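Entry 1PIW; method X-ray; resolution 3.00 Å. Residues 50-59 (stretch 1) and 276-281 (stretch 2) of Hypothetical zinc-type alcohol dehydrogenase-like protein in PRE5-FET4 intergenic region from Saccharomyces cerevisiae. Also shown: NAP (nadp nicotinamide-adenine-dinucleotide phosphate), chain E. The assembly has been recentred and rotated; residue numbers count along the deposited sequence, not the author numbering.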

ATOM      1  N   ILE A  50     -25.236 -12.069   2.262  1.00 36.61           N
ATOM      2  CA  ILE A  50     -25.342 -13.109   1.239  1.00 35.95           C
ATOM      3  C   ILE A  50     -24.215 -14.134   1.317  1.00 35.99           C
ATOM      4  O   ILE A  50     -24.457 -15.322   1.507  1.00 34.14           O
ATOM      5  CB  ILE A  50     -25.379 -12.476  -0.176  1.00 35.78           C
ATOM      6  CG1 ILE A  50     -26.467 -11.405  -0.231  1.00 34.81           C
ATOM      7  CG2 ILE A  50     -25.685 -13.535  -1.228  1.00 35.79           C
ATOM      8  CD1 ILE A  50     -27.850 -11.905   0.148  1.00 34.97           C
ATOM      9  N   HIS A  51     -22.983 -13.665   1.174  1.00 38.42           N
ATOM     10  CA  HIS A  51     -21.808 -14.530   1.238  1.00 41.68           C
ATOM     11  C   HIS A  51     -21.933 -15.518   2.381  1.00 42.90           C
ATOM     12  O   HIS A  51     -21.705 -16.720   2.225  1.00 44.50           O
ATOM     13  CB  HIS A  51     -20.551 -13.702   1.489  1.00 45.04           C
ATOM     14  CG  HIS A  51     -20.126 -12.855   0.331  1.00 48.66           C
ATOM     15  ND1 HIS A  51     -19.446 -13.366  -0.753  1.00 49.57           N
ATOM     16  CD2 HIS A  51     -20.251 -11.527   0.109  1.00 48.95           C
ATOM     17  CE1 HIS A  51     -19.166 -12.386  -1.592  1.00 50.89           C
ATOM     18  NE2 HIS A  51     -19.643 -11.261  -1.092  1.00 51.24           N
ATOM     19  N   CYS A  52     -22.285 -14.983   3.543  1.00 43.00           N
ATOM     20  CA  CYS A  52     -22.421 -15.771   4.746  1.00 41.29           C
ATOM     21  C   CYS A  52     -23.525 -16.818   4.655  1.00 41.88           C
ATOM     22  O   CYS A  52     -23.274 -18.009   4.859  1.00 42.97           O
ATOM     23  CB  CYS A  52     -22.683 -14.841   5.924  1.00 40.32           C
ATOM     24  SG  CYS A  52     -22.276 -15.556   7.506  1.00 35.77           S
ATOM     25  N   ALA A  53     -24.742 -16.382   4.346  1.00 40.96           N
ATOM     26  CA  ALA A  53     -25.882 -17.293   4.260  1.00 40.61           C
ATOM     27  C   ALA A  53     -25.684 -18.370   3.202  1.00 40.63           C
ATOM     28  O   ALA A  53     -26.065 -19.520   3.386  1.00 38.40           O
ATOM     29  CB  ALA A  53     -27.154 -16.502   3.984  1.00 39.86           C
ATOM     30  N   ALA A  54     -25.080 -17.982   2.091  1.00 42.23           N
ATOM     31  CA  ALA A  54     -24.827 -18.908   1.010  1.00 44.39           C
ATOM     32  C   ALA A  54     -23.686 -19.832   1.376  1.00 46.02           C
ATOM     33  O   ALA A  54     -23.309 -20.702   0.600  1.00 47.69           O
ATOM     34  CB  ALA A  54     -24.484 -18.150  -0.232  1.00 45.14           C
ATOM     35  N   GLY A  55     -23.128 -19.634   2.560  1.00 47.40           N
ATOM     36  CA  GLY A  55     -22.026 -20.468   3.000  1.00 48.62           C
ATOM     37  C   GLY A  55     -20.720 -20.221   2.267  1.00 49.59           C
ATOM     38  O   GLY A  55     -19.853 -21.089   2.253  1.00 48.77           O
ATOM     39  N   HIS A  56     -20.576 -19.044   1.664  1.00 51.66           N
ATOM     40  CA  HIS A  56     -19.360 -18.692   0.927  1.00 53.09           C
ATOM     41  C   HIS A  56     -18.165 -18.540   1.831  1.00 54.34           C
ATOM     42  O   HIS A  56     -17.029 -18.674   1.391  1.00 54.83           O
ATOM     43  CB  HIS A  56     -19.545 -17.380   0.181  1.00 53.00           C
ATOM     44  CG  HIS A  56     -20.378 -17.506  -1.047  1.00 53.43           C
ATOM     45  ND1 HIS A  56     -21.297 -18.516  -1.216  1.00 54.23           N
ATOM     46  CD2 HIS A  56     -20.445 -16.743  -2.161  1.00 54.53           C
ATOM     47  CE1 HIS A  56     -21.894 -18.373  -2.386  1.00 55.01           C
ATOM     48  NE2 HIS A  56     -21.394 -17.306  -2.978  1.00 55.31           N
ATOM     49  N   TRP A  57     -18.423 -18.251   3.099  1.00 55.92           N
ATOM     50  CA  TRP A  57     -17.349 -18.046   4.052  1.00 56.87           C
ATOM     51  C   TRP A  57     -17.013 -19.257   4.890  1.00 57.64           C
ATOM     52  O   TRP A  57     -16.170 -19.184   5.790  1.00 59.18           O
ATOM     53  CB  TRP A  57     -17.695 -16.884   4.968  1.00 57.36           C
ATOM     54  CG  TRP A  57     -17.607 -15.561   4.288  1.00 57.15           C
ATOM     55  CD1 TRP A  57     -16.926 -15.265   3.134  1.00 55.50           C
ATOM     56  CD2 TRP A  57     -18.146 -14.329   4.766  1.00 57.14           C
ATOM     57  NE1 TRP A  57     -17.008 -13.919   2.870  1.00 55.94           N
ATOM     58  CE2 TRP A  57     -17.748 -13.318   3.855  1.00 56.87           C
ATOM     59  CE3 TRP A  57     -18.926 -13.977   5.880  1.00 56.95           C
ATOM     60  CZ2 TRP A  57     -18.104 -11.974   4.024  1.00 56.12           C
ATOM     61  CZ3 TRP A  57     -19.278 -12.642   6.049  1.00 57.49           C
ATOM     62  CH2 TRP A  57     -18.865 -11.655   5.123  1.00 56.70           C
ATOM     63  N   GLY A  58     -17.668 -20.371   4.594  1.00 56.50           N
ATOM     64  CA  GLY A  58     -17.411 -21.576   5.348  1.00 54.50           C
ATOM     65  C   GLY A  58     -18.682 -22.004   6.033  1.00 53.39           C
ATOM     66  O   GLY A  58     -19.657 -21.253   6.084  1.00 53.00           O
ATOM     67  N   ASN A  59     -18.667 -23.209   6.577  1.00 51.70           N
ATOM     68  CA  ASN A  59     -19.838 -23.733   7.227  1.00 50.60           C
ATOM     69  C   ASN A  59     -20.191 -23.051   8.530  1.00 48.59           C
ATOM     70  O   ASN A  59     -19.512 -23.233   9.525  1.00 49.58           O
ATOM     71  CB  ASN A  59     -19.665 -25.219   7.459  1.00 52.45           C
ATOM     72  CG  ASN A  59     -20.862 -25.998   7.003  1.00 54.75           C
ATOM     73  OD1 ASN A  59     -21.108 -26.136   5.795  1.00 53.86           O
ATOM     74  ND2 ASN A  59     -21.641 -26.495   7.964  1.00 55.28           N
TER
HETATM   75  PA  NAP E4292     -23.325  -5.659  -3.688  1.00 61.33           P
HETATM   76  O1A NAP E4292     -23.152  -7.025  -3.345  1.00 60.74           O
HETATM   77  O2A NAP E4292     -24.641  -4.878  -3.692  1.00 59.31           O
HETATM   78  O5B NAP E4292     -22.668  -5.432  -5.127  1.00 58.58           O
HETATM   79  C5B NAP E4292     -21.284  -5.824  -5.334  1.00 53.73           C
HETATM   80  C4B NAP E4292     -20.955  -5.057  -6.627  1.00 52.21           C
HETATM   81  O4B NAP E4292     -19.523  -5.336  -6.986  1.00 52.35           O
HETATM   82  C3B NAP E4292     -21.722  -5.492  -7.907  1.00 50.61           C
HETATM   83  O3B NAP E4292     -22.887  -4.661  -8.030  1.00 50.15           O
HETATM   84  C2B NAP E4292     -20.692  -5.308  -9.004  1.00 49.41           C
HETATM   85  O2B NAP E4292     -20.566  -3.970  -9.473  1.00 41.45           O
HETATM   86  C1B NAP E4292     -19.367  -5.774  -8.338  1.00 50.83           C
HETATM   87  N9A NAP E4292     -19.166  -7.232  -8.572  1.00 51.26           N
HETATM   88  C8A NAP E4292     -19.913  -8.354  -8.260  1.00 50.38           C
HETATM   89  N7A NAP E4292     -19.377  -9.502  -8.663  1.00 50.72           N
HETATM   90  C5A NAP E4292     -18.199  -9.109  -9.283  1.00 51.18           C
HETATM   91  C6A NAP E4292     -17.200  -9.887  -9.915  1.00 51.10           C
HETATM   92  N6A NAP E4292     -17.180 -11.221 -10.054  1.00 51.66           N
HETATM   93  N1A NAP E4292     -16.103  -9.210 -10.462  1.00 50.29           N
HETATM   94  C2A NAP E4292     -16.011  -7.813 -10.380  1.00 52.67           C
HETATM   95  N3A NAP E4292     -16.978  -7.016  -9.767  1.00 53.20           N
HETATM   96  C4A NAP E4292     -18.059  -7.710  -9.229  1.00 51.93           C
HETATM   97  O3  NAP E4292     -22.379  -4.748  -2.827  1.00 62.17           O
HETATM   98  PN  NAP E4292     -21.800  -4.843  -1.379  1.00 60.44           P
HETATM   99  O1N NAP E4292     -22.812  -5.329  -0.436  1.00 57.93           O
HETATM  100  O2N NAP E4292     -21.234  -3.512  -1.124  1.00 62.79           O
HETATM  101  O5D NAP E4292     -20.686  -5.930  -1.537  1.00 60.84           O
HETATM  102  C5D NAP E4292     -20.229  -6.570  -0.342  1.00 65.21           C
HETATM  103  C4D NAP E4292     -18.778  -6.856  -0.497  1.00 67.16           C
HETATM  104  O4D NAP E4292     -18.079  -5.988   0.428  1.00 67.97           O
HETATM  105  C3D NAP E4292     -18.429  -8.307  -0.083  1.00 69.16           C
HETATM  106  O3D NAP E4292     -17.429  -8.894  -0.937  1.00 68.06           O
HETATM  107  C2D NAP E4292     -17.990  -8.151   1.354  1.00 70.36           C
HETATM  108  O2D NAP E4292     -17.116  -9.168   1.776  1.00 74.31           O
HETATM  109  C1D NAP E4292     -17.335  -6.818   1.381  1.00 70.74           C
HETATM  110  P2B NAP E4292     -20.335  -3.586 -11.012  1.00 36.62           P
HETATM  111  O1X NAP E4292     -18.843  -3.716 -11.248  1.00 30.85           O
HETATM  112  O2X NAP E4292     -21.135  -4.624 -11.704  1.00 34.33           O
HETATM  113  O3X NAP E4292     -20.798  -2.170 -11.138  1.00 31.81           O
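Stretch 2 (276-281) SIPEQH

Stretch 2 is an irregular segment, extended from Ile-277 to Glu-279, that lies over the C-terminal end of the helix ending in stretch 1 and over the turn that follows it. Stretch 2 has no regular helix or strand; on the other side only the last turn of a helix (50-53) and the turn after it take part in the contact, which buries 320 Å² counted over both sides. The two chains are in closest register at their middles, with CA of His-56 4.9 Å from CA of Glu-279 and CA of Trp-57 5.4 Å from CA of Gln-280, so the numbering rises in the same sense along both over this short pairing. Ile-277, Pro-278 and Glu-279 keep extended backbone angles; at Gln-280 the chain bends, with phi/psi of -52/-20°.

The surface that receives it is shaped by the helix terminus. Gly-55 leaves the helix with positive phi (71°), a value that favours glycine, and the Schellman motif closes with two bonds back into the last turn: His-56 N donates to His-51 O at 2.6 Å, and Gly-55 N to Cys-52 O at 2.8 Å. A type I turn from Gly-55 to Gly-58 follows, in which Gly-58 N reaches Gly-55 O at 3.3 Å. These bonds satisfy the amides of Gly-55, His-56 and Gly-58; the carbonyl of His-56 is left to face stretch 2.

That carbonyl accepts the main backbone link between the stretches. Gln-280 N donates to His-56 O at 3.1 Å with an almost straight N-H...O angle of 167°. The side-chain amide of Gln-280 also approaches, NE2 lying 3.4 Å from His-56 O, but the angle is poor and no second bond results. Gln-280 OE1 lies loosely over Gly-58, 4.0 Å from its CA. The His-56 imidazole is engaged within its own stretch, ND1 making a weak bond to Ala-54 O at 3.5 Å, while its CD2 packs 4.4 Å from CB of Glu-279.

The second link is made by a side chain. The CA-to-CB bond of Trp-57 points away from stretch 2, yet the end of its side chain comes nearer, and NE1 gives a weak hydrogen bond to Ile-277 O at 3.4 Å (159°). The oxygen lies at the edge of the indole, where an N-H donor can reach it. Alongside, CZ2 of Trp-57 packs against CG2 of Ile-277 at 4.1 Å.

Ile-277 O is the most heavily used acceptor of the contact, because the nicotinamide-side ribose of NADP shares it. NAP O2D donates to Ile-277 O at 3.0 Å, and NAP O3D does so weakly at 3.5 Å; in return, Ile-277 N gives a weak bond to NAP O3D at 3.4 Å. The backbone N and O of Ile-277 thus hold both ribose hydroxyls. His-51 completes the site without a hydrogen bond to stretch 2: Ile-277 O sits over one face of its ring, 4.0 Å from CE1, and His-51 CE1 is 4.3 Å from CA of Pro-278.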

ATOM      1  N   SER A 276     -13.335  -5.497  -0.390  1.00 44.89           N
ATOM      2  CA  SER A 276     -13.998  -6.786  -0.486  1.00 47.35           C
ATOM      3  C   SER A 276     -13.406  -8.005   0.201  1.00 49.05           C
ATOM      4  O   SER A 276     -12.212  -8.092   0.492  1.00 48.26           O
ATOM      5  CB  SER A 276     -14.250  -7.125  -1.961  1.00 47.43           C
ATOM      6  OG  SER A 276     -13.044  -7.212  -2.695  1.00 48.40           O
ATOM      7  N   ILE A 277     -14.304  -8.957   0.423  1.00 51.57           N
ATOM      8  CA  ILE A 277     -14.017 -10.231   1.051  1.00 55.61           C
ATOM      9  C   ILE A 277     -14.819 -11.270   0.249  1.00 57.91           C
ATOM     10  O   ILE A 277     -15.941 -11.641   0.611  1.00 57.26           O
ATOM     11  CB  ILE A 277     -14.482 -10.200   2.513  1.00 56.20           C
ATOM     12  CG1 ILE A 277     -13.881  -8.969   3.198  1.00 57.06           C
ATOM     13  CG2 ILE A 277     -14.111 -11.500   3.218  1.00 54.56           C
ATOM     14  CD1 ILE A 277     -14.481  -8.665   4.552  1.00 58.31           C
ATOM     15  N   PRO A 278     -14.246 -11.743  -0.866  1.00 60.75           N
ATOM     16  CA  PRO A 278     -14.860 -12.728  -1.760  1.00 63.88           C
ATOM     17  C   PRO A 278     -14.975 -14.132  -1.183  1.00 66.66           C
ATOM     18  O   PRO A 278     -14.526 -14.396  -0.061  1.00 66.50           O
ATOM     19  CB  PRO A 278     -13.948 -12.689  -2.979  1.00 63.85           C
ATOM     20  CG  PRO A 278     -12.605 -12.464  -2.359  1.00 62.93           C
ATOM     21  CD  PRO A 278     -12.894 -11.382  -1.336  1.00 61.76           C
ATOM     22  N   GLU A 279     -15.582 -15.028  -1.961  1.00 69.33           N
ATOM     23  CA  GLU A 279     -15.740 -16.410  -1.531  1.00 71.48           C
ATOM     24  C   GLU A 279     -14.387 -16.853  -0.978  1.00 71.50           C
ATOM     25  O   GLU A 279     -13.335 -16.371  -1.410  1.00 71.57           O
ATOM     26  CB  GLU A 279     -16.148 -17.316  -2.712  1.00 73.78           C
ATOM     27  CG  GLU A 279     -15.017 -17.633  -3.719  1.00 76.97           C
ATOM     28  CD  GLU A 279     -15.400 -18.689  -4.770  1.00 78.46           C
ATOM     29  OE1 GLU A 279     -16.282 -18.411  -5.621  1.00 79.06           O
ATOM     30  OE2 GLU A 279     -14.813 -19.798  -4.745  1.00 77.13           O
ATOM     31  N   GLN A 280     -14.421 -17.759  -0.012  1.00 70.85           N
ATOM     32  CA  GLN A 280     -13.212 -18.275   0.607  1.00 70.83           C
ATOM     33  C   GLN A 280     -12.223 -18.790  -0.437  1.00 71.74           C
ATOM     34  O   GLN A 280     -11.034 -18.926  -0.159  1.00 72.17           O
ATOM     35  CB  GLN A 280     -13.583 -19.411   1.542  1.00 70.30           C
ATOM     36  CG  GLN A 280     -14.067 -20.621   0.791  1.00 70.20           C
ATOM     37  CD  GLN A 280     -14.874 -21.541   1.650  1.00 70.00           C
ATOM     38  OE1 GLN A 280     -14.450 -21.908   2.742  1.00 69.78           O
ATOM     39  NE2 GLN A 280     -16.051 -21.933   1.161  1.00 70.82           N
ATOM     40  N   HIS A 281     -12.715 -19.081  -1.637  1.00 73.04           N
ATOM     41  CA  HIS A 281     -11.860 -19.597  -2.703  1.00 74.19           C
ATOM     42  C   HIS A 281     -11.468 -18.544  -3.726  1.00 73.50           C
ATOM     43  O   HIS A 281     -11.887 -18.606  -4.885  1.00 74.96           O
ATOM     44  CB  HIS A 281     -12.550 -20.767  -3.415  1.00 75.54           C
ATOM     45  CG  HIS A 281     -12.878 -21.910  -2.509  1.00 76.55           C
ATOM     46  ND1 HIS A 281     -11.909 -22.650  -1.869  1.00 76.66           N
ATOM     47  CD2 HIS A 281     -14.068 -22.410  -2.100  1.00 77.36           C
ATOM     48  CE1 HIS A 281     -12.487 -23.557  -1.101  1.00 77.87           C
ATOM     49  NE2 HIS A 281     -13.796 -23.431  -1.223  1.00 78.59           N
TER